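Side-chain contacts in 4-hydroxybutyrate CoA-transferase (Porphyromonas gingivalis, PDB 3EH7), which probably transfers coenzyme A between short-chain acyl-CoA thioesters and carboxylates such as acetate, with 4-hydroxybutyrate as its presumed substrate: residues A412-A417 with E424-L429; T384-V389 with K404-R409; K5-E10 with L127-E132; Y107-M112 with C142-P147; A214-G219 with A226-L231. All coordinates share one frame; numbering follows the deposited sequence.

In the fold
Contacts 3 and 4 interlock along the chain, their segments alternating, and both belong to the N-terminal acetyl-CoA hydrolase/transferase domain; contacts 5, 2 and 1 follow in series. Contact 3 joins the loops before strand 15-16 and after strand 122-127 of the six-stranded parallel sheet. Contact 5 lies on strand 215-217 of the larger mixed sheet, about 26 Å from contact 4 between centres. Contacts 2 and 1, in the C-terminal family domain, share helix 406-414 and have centres about 14 Å apart. Contacts 1 and 3 lie on opposite sides of the subunit's centre, about 61 Å between centres, whereas contacts 2 and 4 both have residues against the second subunit of the dimer.

Contact 1: A412-A417 with E424-L429; sequences ALIAIA and ELTKHL
I414, in the last turns of helix 406-414, lays its side chain across L425, T426 and L429 of helix 419-433, which follows in the chain. Its CG1 rests 3.8 Å from L425 CB, the two side chains running antiparallel past one another. CG1 lies beside the backbone N (chi1 -74°) and CG2 anti to it, so the two branches part: I414 CD1 runs on to L429 CD2 at 4.0 Å, while I414 CG2 meets T426 OG1 at 3.8 Å, the side chains nearly perpendicular. A second, smaller touch is made three residues on, with A417 CB 3.6 Å from L425 CD1.

The backbone around these groups sets their places. A type I turn from I414 to A417, closed by A417 N to I414 O at 3.0 Å, swings the alanine methyl round to the leucine. T426 OG1 is bonded to R422 O of its own helix, and R422 NE in turn binds A417 O. Further out, I372 of strand 372-373 packs on A417 and L425, and P374 also meets L425.

No hydrogen bond joins the two segments directly. They meet mainly through aliphatic carbons, and the one hydroxyl at the seam can present itself to the I414 methyl groups because a helix carbonyl already satisfies it.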
# COMPACT_ATOMS: atom_id res chain seq x y z
N ALA A 412 1.04 -11.23 20.82
CA ALA A 412 1.87 -10.02 20.94
C ALA A 412 1.05 -8.76 21.27
O ALA A 412 1.49 -7.91 22.07
CB ALA A 412 2.69 -9.80 19.66
N LEU A 413 -0.11 -8.63 20.64
CA LEU A 413 -0.97 -7.46 20.86
C LEU A 413 -1.69 -7.55 22.23
O LEU A 413 -1.90 -6.54 22.91
CB LEU A 413 -1.99 -7.33 19.71
CG LEU A 413 -1.41 -6.98 18.34
CD1 LEU A 413 -2.46 -7.13 17.23
CD2 LEU A 413 -0.90 -5.55 18.41
N ILE A 414 -2.04 -8.77 22.63
CA ILE A 414 -2.72 -8.97 23.89
C ILE A 414 -1.83 -8.53 25.05
O ILE A 414 -2.30 -7.86 25.96
CB ILE A 414 -3.18 -10.44 24.08
CG1 ILE A 414 -4.39 -10.72 23.17
CG2 ILE A 414 -3.57 -10.70 25.51
CD1 ILE A 414 -4.76 -12.17 23.07
N ALA A 415 -0.55 -8.85 24.95
CA ALA A 415 0.40 -8.50 26.01
C ALA A 415 0.59 -7.00 26.16
O ALA A 415 1.02 -6.56 27.21
CB ALA A 415 1.75 -9.19 25.77
N ILE A 416 0.23 -6.20 25.15
CA ILE A 416 0.30 -4.74 25.27
C ILE A 416 -1.09 -4.07 25.34
O ILE A 416 -1.19 -2.85 25.41
CB ILE A 416 1.22 -4.11 24.19
CG1 ILE A 416 0.67 -4.27 22.77
CG2 ILE A 416 2.59 -4.76 24.25
CD1 ILE A 416 1.48 -3.47 21.72
N ALA A 417 -2.13 -4.88 25.42
CA ALA A 417 -3.45 -4.39 25.68
C ALA A 417 -3.59 -4.08 27.16
O ALA A 417 -2.81 -4.57 28.00
CB ALA A 417 -4.50 -5.42 25.20
N GLU A 424 -10.90 -11.14 27.74
CA GLU A 424 -11.82 -11.25 26.62
C GLU A 424 -11.07 -11.37 25.28
O GLU A 424 -11.49 -12.12 24.40
CB GLU A 424 -12.77 -10.06 26.60
CG GLU A 424 -13.65 -10.06 25.35
CD GLU A 424 -15.08 -9.57 25.57
OE1 GLU A 424 -15.36 -8.84 26.57
OE2 GLU A 424 -15.92 -9.92 24.71
N LEU A 425 -9.96 -10.65 25.12
CA LEU A 425 -9.16 -10.81 23.90
C LEU A 425 -8.63 -12.25 23.79
O LEU A 425 -8.66 -12.85 22.71
CB LEU A 425 -8.00 -9.81 23.86
CG LEU A 425 -8.37 -8.35 23.59
CD1 LEU A 425 -7.15 -7.49 23.92
CD2 LEU A 425 -8.84 -8.11 22.10
N THR A 426 -8.15 -12.79 24.91
CA THR A 426 -7.62 -14.15 24.93
C THR A 426 -8.68 -15.19 24.57
O THR A 426 -8.39 -16.22 23.95
CB THR A 426 -7.00 -14.46 26.29
OG1 THR A 426 -5.89 -13.59 26.49
CG2 THR A 426 -6.52 -15.92 26.37
N LYS A 427 -9.93 -14.93 24.94
CA LYS A 427 -10.94 -15.91 24.61
C LYS A 427 -11.26 -15.88 23.12
O LYS A 427 -11.40 -16.93 22.52
CB LYS A 427 -12.14 -15.85 25.55
CG LYS A 427 -13.26 -14.92 25.22
CD LYS A 427 -14.36 -15.11 26.28
CE LYS A 427 -14.04 -14.40 27.62
NZ LYS A 427 -14.43 -15.22 28.84
N HIS A 428 -11.29 -14.70 22.50
CA HIS A 428 -11.36 -14.64 21.03
C HIS A 428 -10.16 -15.34 20.39
O HIS A 428 -10.31 -16.08 19.44
CB HIS A 428 -11.49 -13.20 20.54
CG HIS A 428 -12.86 -12.62 20.75
ND1 HIS A 428 -13.24 -12.04 21.95
CD2 HIS A 428 -13.95 -12.57 19.94
CE1 HIS A 428 -14.50 -11.63 21.86
NE2 HIS A 428 -14.95 -11.94 20.65
N LEU A 429 -8.96 -15.12 20.92
CA LEU A 429 -7.79 -15.86 20.47
C LEU A 429 -8.09 -17.35 20.49
O LEU A 429 -7.82 -18.05 19.52
CB LEU A 429 -6.58 -15.53 21.34
CG LEU A 429 -5.29 -16.36 21.26
CD1 LEU A 429 -4.50 -16.03 20.03
CD2 LEU A 429 -4.43 -16.13 22.49

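Contact 2: T384-V389 with K404-R409; sequences TLRNEV and KSLRQR
R409, in the first turns of helix 406-414, reaches back to the carbonyl of R386 in the loop between strands 382-384 and 391-394. The helix opens with a capping box: Q408 N donates to S405 OG at 3.1 Å, and S405 N returns a bond to Q408 OE1.

Among the direct polar contacts, R409 NH1 donates to R386 O at 2.9 Å, bent to 147° at the hydrogen and approaching from above the carbonyl plane. The arginine chain is extended from CG to NE, which carries the guanidinium across to the loop. On its own side, R409 NE binds K404 O, just before the helix. NH1 has a further acceptor, M322 O, so backbone carbonyls from three separate parts of the chain hold the group.

Aliphatic groups pack against the guanidinium groups. V389 CG1 lies 3.5 Å from R409 NH1, the two side chains passing with opposite headings. The extended R386 chain slants across L406, its NH1 3.8 Å from L406 CD2; F101 of the second subunit packs against the same arginine. Within the loop, L385 N binds E388 OE2, and E388 OE1 forms salt bridges with R346 of both subunits, tying the loop to the dimer interface.

Water completes the junction: water 1 accepts from R409 NH2 at 2.8 Å, in the guanidinium plane, and donates to V389 O at 2.8 Å and to R386 O at 3.0 Å.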
# COMPACT_ATOMS: atom_id res chain seq x y z
N THR A 384 -4.43 1.12 7.20
CA THR A 384 -3.15 0.45 6.97
C THR A 384 -3.38 -1.06 7.05
O THR A 384 -4.00 -1.53 7.99
CB THR A 384 -2.07 0.92 8.00
OG1 THR A 384 -1.82 2.33 7.80
CG2 THR A 384 -0.79 0.20 7.81
N LEU A 385 -2.90 -1.81 6.04
CA LEU A 385 -3.24 -3.23 5.87
C LEU A 385 -2.52 -4.08 6.92
O LEU A 385 -1.40 -3.75 7.34
CB LEU A 385 -2.82 -3.71 4.45
CG LEU A 385 -3.56 -3.08 3.25
CD1 LEU A 385 -2.78 -3.30 1.92
CD2 LEU A 385 -4.99 -3.67 3.16
N ARG A 386 -3.12 -5.19 7.31
CA ARG A 386 -2.43 -6.07 8.26
C ARG A 386 -1.05 -6.53 7.72
O ARG A 386 -0.11 -6.73 8.48
CB ARG A 386 -3.29 -7.27 8.65
CG ARG A 386 -3.35 -8.32 7.60
CD ARG A 386 -4.17 -9.57 7.97
NE ARG A 386 -4.27 -10.39 6.76
CZ ARG A 386 -4.73 -11.63 6.71
NH1 ARG A 386 -5.21 -12.24 7.79
NH2 ARG A 386 -4.74 -12.25 5.55
N ASN A 387 -0.96 -6.67 6.41
CA ASN A 387 0.29 -7.10 5.75
C ASN A 387 1.38 -6.06 5.83
O ASN A 387 2.50 -6.39 5.53
CB ASN A 387 0.07 -7.48 4.27
CG ASN A 387 -0.78 -8.75 4.09
OD1 ASN A 387 -1.15 -9.40 5.06
ND2 ASN A 387 -1.08 -9.10 2.85
N GLU A 388 1.07 -4.81 6.18
CA GLU A 388 2.12 -3.78 6.25
C GLU A 388 2.45 -3.20 7.62
O GLU A 388 3.46 -2.50 7.77
CB GLU A 388 1.87 -2.67 5.24
CG GLU A 388 0.52 -2.03 5.29
CD GLU A 388 0.25 -1.21 4.08
OE1 GLU A 388 1.26 -0.91 3.39
OE2 GLU A 388 -0.95 -0.83 3.86
N VAL A 389 1.63 -3.49 8.62
CA VAL A 389 1.87 -2.93 9.96
C VAL A 389 3.21 -3.47 10.46
O VAL A 389 3.56 -4.61 10.15
CB VAL A 389 0.68 -3.28 10.87
CG1 VAL A 389 0.52 -4.83 10.96
CG2 VAL A 389 0.85 -2.64 12.27
N LYS A 404 5.25 -12.23 12.04
CA LYS A 404 4.52 -13.06 13.00
C LYS A 404 3.28 -13.66 12.35
O LYS A 404 2.60 -13.03 11.49
CB LYS A 404 4.14 -12.28 14.26
CG LYS A 404 5.35 -11.91 15.16
CD LYS A 404 4.89 -11.23 16.45
CE LYS A 404 6.00 -11.12 17.53
NZ LYS A 404 7.20 -10.36 17.09
N SER A 405 2.98 -14.90 12.76
CA SER A 405 1.74 -15.56 12.38
C SER A 405 0.57 -14.88 13.04
O SER A 405 0.76 -14.03 13.93
CB SER A 405 1.75 -17.03 12.82
OG SER A 405 1.72 -17.11 14.24
N LEU A 406 -0.63 -15.26 12.64
CA LEU A 406 -1.84 -14.70 13.22
C LEU A 406 -1.90 -15.00 14.73
O LEU A 406 -2.27 -14.09 15.50
CB LEU A 406 -3.11 -15.22 12.52
CG LEU A 406 -3.31 -14.78 11.06
CD1 LEU A 406 -4.59 -15.43 10.49
CD2 LEU A 406 -3.29 -13.27 10.93
N ARG A 407 -1.53 -16.22 15.14
CA ARG A 407 -1.49 -16.58 16.55
C ARG A 407 -0.51 -15.67 17.28
O ARG A 407 -0.86 -15.04 18.26
CB ARG A 407 -1.08 -18.06 16.74
CG ARG A 407 -1.31 -18.63 18.14
CD ARG A 407 -0.36 -19.80 18.47
NE ARG A 407 0.87 -19.32 19.10
CZ ARG A 407 2.09 -19.43 18.59
NH1 ARG A 407 2.29 -20.01 17.42
NH2 ARG A 407 3.13 -18.94 19.26
N GLN A 408 0.72 -15.61 16.76
CA GLN A 408 1.78 -14.80 17.34
C GLN A 408 1.41 -13.31 17.42
O GLN A 408 1.71 -12.63 18.40
CB GLN A 408 3.07 -14.98 16.55
CG GLN A 408 3.72 -16.40 16.73
CD GLN A 408 4.83 -16.64 15.73
OE1 GLN A 408 4.89 -15.99 14.67
NE2 GLN A 408 5.74 -17.55 16.07
N ARG A 409 0.75 -12.82 16.38
CA ARG A 409 0.32 -11.43 16.37
C ARG A 409 -0.71 -11.15 17.46
O ARG A 409 -0.54 -10.21 18.23
CB ARG A 409 -0.26 -11.09 15.01
CG ARG A 409 0.77 -10.78 13.98
CD ARG A 409 0.06 -10.60 12.63
NE ARG A 409 1.04 -10.24 11.62
CZ ARG A 409 1.02 -9.15 10.87
NH1 ARG A 409 0.01 -8.30 10.90
NH2 ARG A 409 2.02 -8.94 10.02
O HOH W 1 2.84 -6.74 8.56

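Contact 3: K5-E10 with L127-E132; sequences KDVLAE and LSMPDE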
# COMPACT_ATOMS: atom_id res chain seq x y z
N LYS A 5 8.20 53.54 -1.14
CA LYS A 5 7.41 52.72 -2.04
C LYS A 5 6.19 52.08 -1.36
O LYS A 5 6.31 51.43 -0.31
CB LYS A 5 8.27 51.59 -2.65
N ASP A 6 5.02 52.30 -1.97
CA ASP A 6 3.80 51.53 -1.72
C ASP A 6 3.92 50.12 -2.34
O ASP A 6 3.58 49.92 -3.51
CB ASP A 6 2.61 52.30 -2.33
CG ASP A 6 1.25 51.62 -2.07
OD1 ASP A 6 1.19 50.52 -1.48
OD2 ASP A 6 0.23 52.23 -2.49
N VAL A 7 4.38 49.14 -1.54
CA VAL A 7 4.69 47.78 -2.05
C VAL A 7 3.49 47.00 -2.63
O VAL A 7 3.68 45.94 -3.25
CB VAL A 7 5.33 46.87 -0.95
CG1 VAL A 7 6.67 47.46 -0.46
CG2 VAL A 7 4.35 46.62 0.21
N LEU A 8 2.28 47.49 -2.40
CA LEU A 8 1.05 46.89 -2.95
C LEU A 8 0.64 47.52 -4.30
O LEU A 8 -0.05 46.88 -5.12
CB LEU A 8 -0.09 47.00 -1.93
CG LEU A 8 -0.22 45.82 -0.93
CD1 LEU A 8 1.15 45.20 -0.52
CD2 LEU A 8 -1.04 46.22 0.29
N ALA A 9 1.11 48.75 -4.52
CA ALA A 9 0.78 49.59 -5.67
C ALA A 9 0.51 48.84 -6.97
O ALA A 9 -0.59 48.94 -7.51
CB ALA A 9 1.87 50.63 -5.90
N GLU A 10 1.48 48.08 -7.46
CA GLU A 10 1.36 47.47 -8.79
C GLU A 10 0.19 46.51 -8.91
O GLU A 10 -0.37 46.32 -9.99
CB GLU A 10 2.63 46.72 -9.22
CG GLU A 10 2.75 46.69 -10.78
CD GLU A 10 3.35 45.40 -11.36
OE1 GLU A 10 3.95 44.60 -10.60
OE2 GLU A 10 3.21 45.22 -12.60
N LEU A 127 -1.29 33.32 1.70
CA LEU A 127 0.08 33.52 1.24
C LEU A 127 0.81 34.58 2.05
O LEU A 127 0.20 35.45 2.67
CB LEU A 127 0.08 33.94 -0.24
CG LEU A 127 -0.64 33.07 -1.28
CD1 LEU A 127 -0.84 33.90 -2.57
CD2 LEU A 127 0.11 31.76 -1.58
N SER A 128 2.14 34.51 2.00
CA SER A 128 2.97 35.56 2.55
C SER A 128 3.00 36.71 1.57
O SER A 128 2.61 36.57 0.42
CB SER A 128 4.40 35.07 2.76
OG SER A 128 5.06 34.93 1.51
N MSE A 129 3.50 37.84 2.05
CA MSE A 129 3.71 39.02 1.23
C MSE A 129 4.64 38.65 0.07
O MSE A 129 5.52 37.85 0.26
CB MSE A 129 4.37 40.12 2.07
CG MSE A 129 3.44 40.74 3.06
SE MSE A 129 2.13 41.85 2.15
CE MSE A 129 3.20 43.43 1.68
N PRO A 130 4.44 39.25 -1.13
CA PRO A 130 5.35 38.99 -2.23
C PRO A 130 6.75 39.52 -1.96
O PRO A 130 6.94 40.57 -1.34
CB PRO A 130 4.73 39.76 -3.39
CG PRO A 130 4.06 40.88 -2.75
CD PRO A 130 3.44 40.26 -1.51
N ASP A 131 7.72 38.77 -2.45
CA ASP A 131 9.07 39.24 -2.44
C ASP A 131 9.23 40.25 -3.58
O ASP A 131 8.26 40.65 -4.24
CB ASP A 131 10.05 38.05 -2.54
CG ASP A 131 9.99 37.34 -3.89
OD1 ASP A 131 9.68 38.00 -4.91
OD2 ASP A 131 10.26 36.13 -3.92
N GLU A 132 10.47 40.68 -3.78
CA GLU A 132 10.81 41.72 -4.76
C GLU A 132 10.56 41.26 -6.20
O GLU A 132 10.33 42.09 -7.08
CB GLU A 132 12.29 42.10 -4.62
CG GLU A 132 12.69 42.54 -3.21
CD GLU A 132 13.96 43.39 -3.20
OE1 GLU A 132 14.70 43.38 -4.22
OE2 GLU A 132 14.23 44.07 -2.19
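The methyl end of M129, deposited as selenomethionine, meets the side chains of V7 and L8 and is the one point where the two segments touch. The M129 chain stands roughly square to both, and CE meets one terminal methyl of each. M129 CE stands 3.7 Å from V7 CG2 and 3.5 Å from L8 CD1, the latter tighter than usual van der Waals contact.

The shape of the M129 chain explains the approach: it bends at both chi2 (-71°) and chi3 (-76°), curling instead of stretching out from the loop after strand 122-127. V7 points toward M129 from its CA, whereas L8 starts off obliquely and brings only its tip close. V7 and L8 are the central residues of a type I turn from D6 to A9, closed by A9 N to D6 O at 2.9 Å; a weak bond from L8 N to D6 OD1 lies inside it.

Around the contact, M182 of strand 179-183 and R161 touch both L8 and M129, and I159 of strand 154-160 packs on M129. On the loop side, S128 OG donates to M129 O at 3.2 Å and is also bonded to S137 N.

No polar bond crosses between the two segments. They meet by dispersion forces at a single methyl group, with M182 and R161 as further support for L8: a contact without directional bonds, at a partly exposed surface.

Contact 4: Y107-M112 with C142-P147; sequences YEVPSM and CDYSKP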
# COMPACT_ATOMS: atom_id res chain seq x y z
N TYR A 107 -0.50 11.69 -0.76
CA TYR A 107 0.49 11.96 -1.81
C TYR A 107 -0.05 11.94 -3.25
O TYR A 107 0.56 12.51 -4.14
CB TYR A 107 1.73 11.05 -1.69
CG TYR A 107 1.57 9.72 -2.36
CD1 TYR A 107 0.98 8.67 -1.70
CD2 TYR A 107 1.97 9.52 -3.70
CE1 TYR A 107 0.82 7.43 -2.30
CE2 TYR A 107 1.80 8.29 -4.31
CZ TYR A 107 1.22 7.25 -3.60
OH TYR A 107 1.02 6.01 -4.14
N GLU A 108 -1.19 11.28 -3.47
CA GLU A 108 -1.82 11.16 -4.76
C GLU A 108 -2.77 12.31 -5.12
O GLU A 108 -3.18 12.45 -6.27
CB GLU A 108 -2.61 9.84 -4.86
CG GLU A 108 -1.91 8.74 -5.62
CD GLU A 108 -2.83 7.55 -5.89
OE1 GLU A 108 -3.27 6.89 -4.92
OE2 GLU A 108 -3.15 7.29 -7.07
N VAL A 109 -3.13 13.12 -4.13
CA VAL A 109 -4.07 14.21 -4.35
C VAL A 109 -3.65 15.20 -5.45
O VAL A 109 -4.45 15.53 -6.33
CB VAL A 109 -4.37 14.93 -3.03
CG1 VAL A 109 -5.12 16.22 -3.26
CG2 VAL A 109 -5.15 13.96 -2.10
N PRO A 110 -2.39 15.67 -5.43
CA PRO A 110 -2.00 16.66 -6.47
C PRO A 110 -2.16 16.15 -7.90
O PRO A 110 -2.69 16.87 -8.76
CB PRO A 110 -0.55 16.98 -6.14
CG PRO A 110 -0.44 16.66 -4.62
CD PRO A 110 -1.32 15.47 -4.43
N SER A 111 -1.74 14.92 -8.19
CA SER A 111 -1.92 14.40 -9.56
C SER A 111 -3.40 14.23 -9.91
O SER A 111 -3.82 14.48 -11.04
CB SER A 111 -1.16 13.11 -9.78
OG SER A 111 -1.60 12.13 -8.85
N MSE A 112 -4.21 13.83 -8.93
CA MSE A 112 -5.64 13.70 -9.12
C MSE A 112 -6.26 15.08 -9.41
O MSE A 112 -7.23 15.19 -10.19
CB MSE A 112 -6.27 13.06 -7.88
CG MSE A 112 -7.76 12.95 -7.96
SE MSE A 112 -8.57 12.00 -6.48
CE MSE A 112 -7.92 10.17 -6.91
N CYS A 142 1.68 24.06 2.21
CA CYS A 142 2.10 23.71 0.86
C CYS A 142 1.24 22.54 0.41
O CYS A 142 0.36 22.71 -0.45
CB CYS A 142 3.60 23.40 0.82
SG CYS A 142 4.29 23.14 -0.85
N ASP A 143 1.50 21.36 0.98
CA ASP A 143 0.55 20.23 0.90
C ASP A 143 -0.18 20.04 -0.45
O ASP A 143 0.45 19.79 -1.47
CB ASP A 143 -0.37 20.26 2.14
CG ASP A 143 -1.07 21.61 2.35
OD1 ASP A 143 -2.04 21.91 1.61
OD2 ASP A 143 -0.68 22.34 3.29
N TYR A 144 -1.51 20.11 -0.48
CA TYR A 144 -2.25 20.14 -1.73
C TYR A 144 -2.67 21.56 -2.07
O TYR A 144 -3.24 21.80 -3.12
CB TYR A 144 -3.51 19.26 -1.64
CG TYR A 144 -4.54 19.82 -0.68
CD1 TYR A 144 -5.51 20.72 -1.10
CD2 TYR A 144 -4.49 19.50 0.67
CE1 TYR A 144 -6.42 21.24 -0.21
CE2 TYR A 144 -5.40 20.02 1.57
CZ TYR A 144 -6.36 20.88 1.13
OH TYR A 144 -7.26 21.40 2.04
N SER A 145 -2.45 22.50 -1.14
CA SER A 145 -2.89 23.88 -1.30
C SER A 145 -2.20 24.51 -2.50
O SER A 145 -2.84 25.18 -3.32
CB SER A 145 -2.59 24.70 -0.03
OG SER A 145 -3.18 24.13 1.14
N LYS A 146 -0.89 24.28 -2.62
CA LYS A 146 -0.12 24.79 -3.75
C LYS A 146 -0.56 24.15 -5.07
O LYS A 146 -0.88 24.88 -6.01
CB LYS A 146 1.38 24.64 -3.51
CG LYS A 146 2.29 24.85 -4.72
CD LYS A 146 3.73 25.03 -4.24
CE LYS A 146 4.67 25.42 -5.32
NZ LYS A 146 4.87 24.34 -6.21
N PRO A 147 -0.59 22.80 -5.14
CA PRO A 147 -1.15 22.15 -6.31
C PRO A 147 -2.55 22.65 -6.68
O PRO A 147 -2.82 22.84 -7.85
CB PRO A 147 -1.18 20.68 -5.92
CG PRO A 147 -0.06 20.52 -4.96
CD PRO A 147 0.13 21.83 -4.28
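Y144 and P147 of 142-147 meet V109 and P110 near the N-terminal end of helix 109-114. Ahead of them, D143 prepares the turn into helix 145-151: its OD1 accepts from S145 N at 2.8 Å, met from above the carboxylate plane, and from the S145 hydroxyl on its syn lone pair. Next comes Y144, whose CB lies 3.8 Å from V109 CG1. CG sits between the backbone N and the carbonyl carbon (chi1 68°), turning the ring away from helix 109-114, so the valine meets chiefly the root of the tyrosine. S145 is drawn in by D143 and is also bonded to H35 N.

P147 makes the second contact. Its ring flanks that of P110 with the same heading: P147 CB is 3.8 Å from P110 CB, and P147 CG is 3.9 Å from P110 CG. The backbones come close here, 5.6 Å between P110 CA and P147 CA. V295 and D296 of helix 295-298 also touch P110.

Two prolines, which have no backbone N-H to give, sit in the first turns of their helices and can lie alongside each other without leaving a donor buried; the two segments meet through apolar contact, with no hydrogen bond between them.

Contact 5: A214-G219 with A226-L231; sequences ATLQLG and AALLFL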
# COMPACT_ATOMS: atom_id res chain seq x y z
N ALA A 214 18.54 8.81 13.05
CA ALA A 214 17.25 8.48 12.45
C ALA A 214 16.66 9.72 11.80
O ALA A 214 16.91 10.85 12.24
CB ALA A 214 16.27 7.93 13.47
N THR A 215 15.89 9.50 10.72
CA THR A 215 15.05 10.55 10.12
C THR A 215 13.64 10.31 10.56
O THR A 215 13.09 9.21 10.35
CB THR A 215 15.12 10.53 8.57
OG1 THR A 215 16.48 10.39 8.18
CG2 THR A 215 14.53 11.83 7.96
N LEU A 216 13.01 11.33 11.13
CA LEU A 216 11.71 11.13 11.75
C LEU A 216 10.55 11.70 10.96
O LEU A 216 10.68 12.77 10.36
CB LEU A 216 11.68 11.77 13.15
CG LEU A 216 12.78 11.43 14.13
CD1 LEU A 216 12.53 12.22 15.40
CD2 LEU A 216 12.87 9.92 14.41
N GLN A 217 9.42 11.00 11.02
CA GLN A 217 8.13 11.56 10.70
C GLN A 217 7.24 11.33 11.90
O GLN A 217 7.14 10.22 12.41
CB GLN A 217 7.50 10.91 9.46
CG GLN A 217 6.05 11.38 9.20
CD GLN A 217 5.00 10.49 9.86
OE1 GLN A 217 5.17 9.28 9.94
NE2 GLN A 217 3.94 11.10 10.35
N LEU A 218 6.60 12.39 12.37
CA LEU A 218 5.62 12.26 13.44
C LEU A 218 4.73 13.47 13.45
O LEU A 218 5.04 14.47 12.79
CB LEU A 218 6.28 12.04 14.83
CG LEU A 218 7.02 13.16 15.56
CD1 LEU A 218 7.59 12.56 16.89
CD2 LEU A 218 8.11 13.78 14.71
N GLY A 219 3.63 13.38 14.20
CA GLY A 219 2.62 14.46 14.24
C GLY A 219 2.64 15.34 15.48
O GLY A 219 3.70 15.65 16.02
N ALA A 226 5.56 13.56 23.70
CA ALA A 226 6.18 12.73 24.73
C ALA A 226 7.34 11.95 24.16
O ALA A 226 8.36 11.76 24.83
CB ALA A 226 5.15 11.79 25.36
N ALA A 227 7.19 11.46 22.93
CA ALA A 227 8.31 10.78 22.26
C ALA A 227 9.53 11.70 22.12
O ALA A 227 10.65 11.32 22.43
CB ALA A 227 7.87 10.25 20.88
N LEU A 228 9.30 12.94 21.67
CA LEU A 228 10.38 13.89 21.43
C LEU A 228 11.07 14.29 22.75
O LEU A 228 12.27 14.54 22.79
CB LEU A 228 9.83 15.15 20.73
CG LEU A 228 9.36 15.00 19.27
CD1 LEU A 228 8.43 16.12 18.84
CD2 LEU A 228 10.55 14.91 18.34
N LEU A 229 10.30 14.33 23.83
CA LEU A 229 10.84 14.64 25.12
C LEU A 229 11.85 13.59 25.57
O LEU A 229 12.77 13.91 26.34
CB LEU A 229 9.72 14.79 26.18
CG LEU A 229 8.92 16.10 26.22
CD1 LEU A 229 8.08 16.14 27.50
CD2 LEU A 229 9.78 17.36 26.16
N PHE A 230 11.70 12.35 25.11
CA PHE A 230 12.67 11.31 25.46
C PHE A 230 13.79 11.14 24.46
O PHE A 230 14.56 10.19 24.57
CB PHE A 230 11.99 9.98 25.75
CG PHE A 230 11.20 10.02 27.02
CD1 PHE A 230 11.86 10.06 28.24
CD2 PHE A 230 9.82 10.09 27.00
CE1 PHE A 230 11.16 10.14 29.42
CE2 PHE A 230 9.10 10.16 28.17
CZ PHE A 230 9.78 10.19 29.39
N LEU A 231 13.91 12.07 23.51
CA LEU A 231 14.99 12.05 22.52
C LEU A 231 16.12 13.06 22.79
O LEU A 231 16.95 13.31 21.89
CB LEU A 231 14.41 12.28 21.12
CG LEU A 231 13.40 11.23 20.62
CD1 LEU A 231 12.91 11.60 19.21
CD2 LEU A 231 13.97 9.80 20.63
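L218 and L228 meet tip to tip and form the closer part of this contact. L218 CD1 lies 3.8 Å from L228 CG and 4.0 Å from L228 CD2, so one methyl sits against the fork of the other leucine. The L218 side chain points toward the helix. L228 leaves its CA obliquely and only its branched end turns to the strand. V248 of helix 246-253 packs on both leucines, and I313 of strand 310-314 touches L218.

Two residues earlier on the strand, L216 meets L231, three residues after L228, again end to end, with L216 CD1 3.9 Å from L231 CD1. The join between the two pairs is slacker: L216 CD1 is 4.4 Å from L228 CD2.

Strand 215-217, helix 222-229 and strand 238-240 form a beta-alpha-beta unit of the mixed sheet, and these leucines form part of the apolar layer on the helix side of the strand. Backbone bonds from A214 and L216 to G238, and from L216 to H240, fix the strand beside its parallel neighbour; V311 packs on L216 from the strand on the other side.

Away from the sheet the character changes. L229, on the outer side of the helix, is exposed and leans on I195, while F230 is partly exposed and lies along helix 197-208, touching E200, R204 and A207. L231 turns back inward after the helix, helped by L231 N binding L228 O at 3.1 Å.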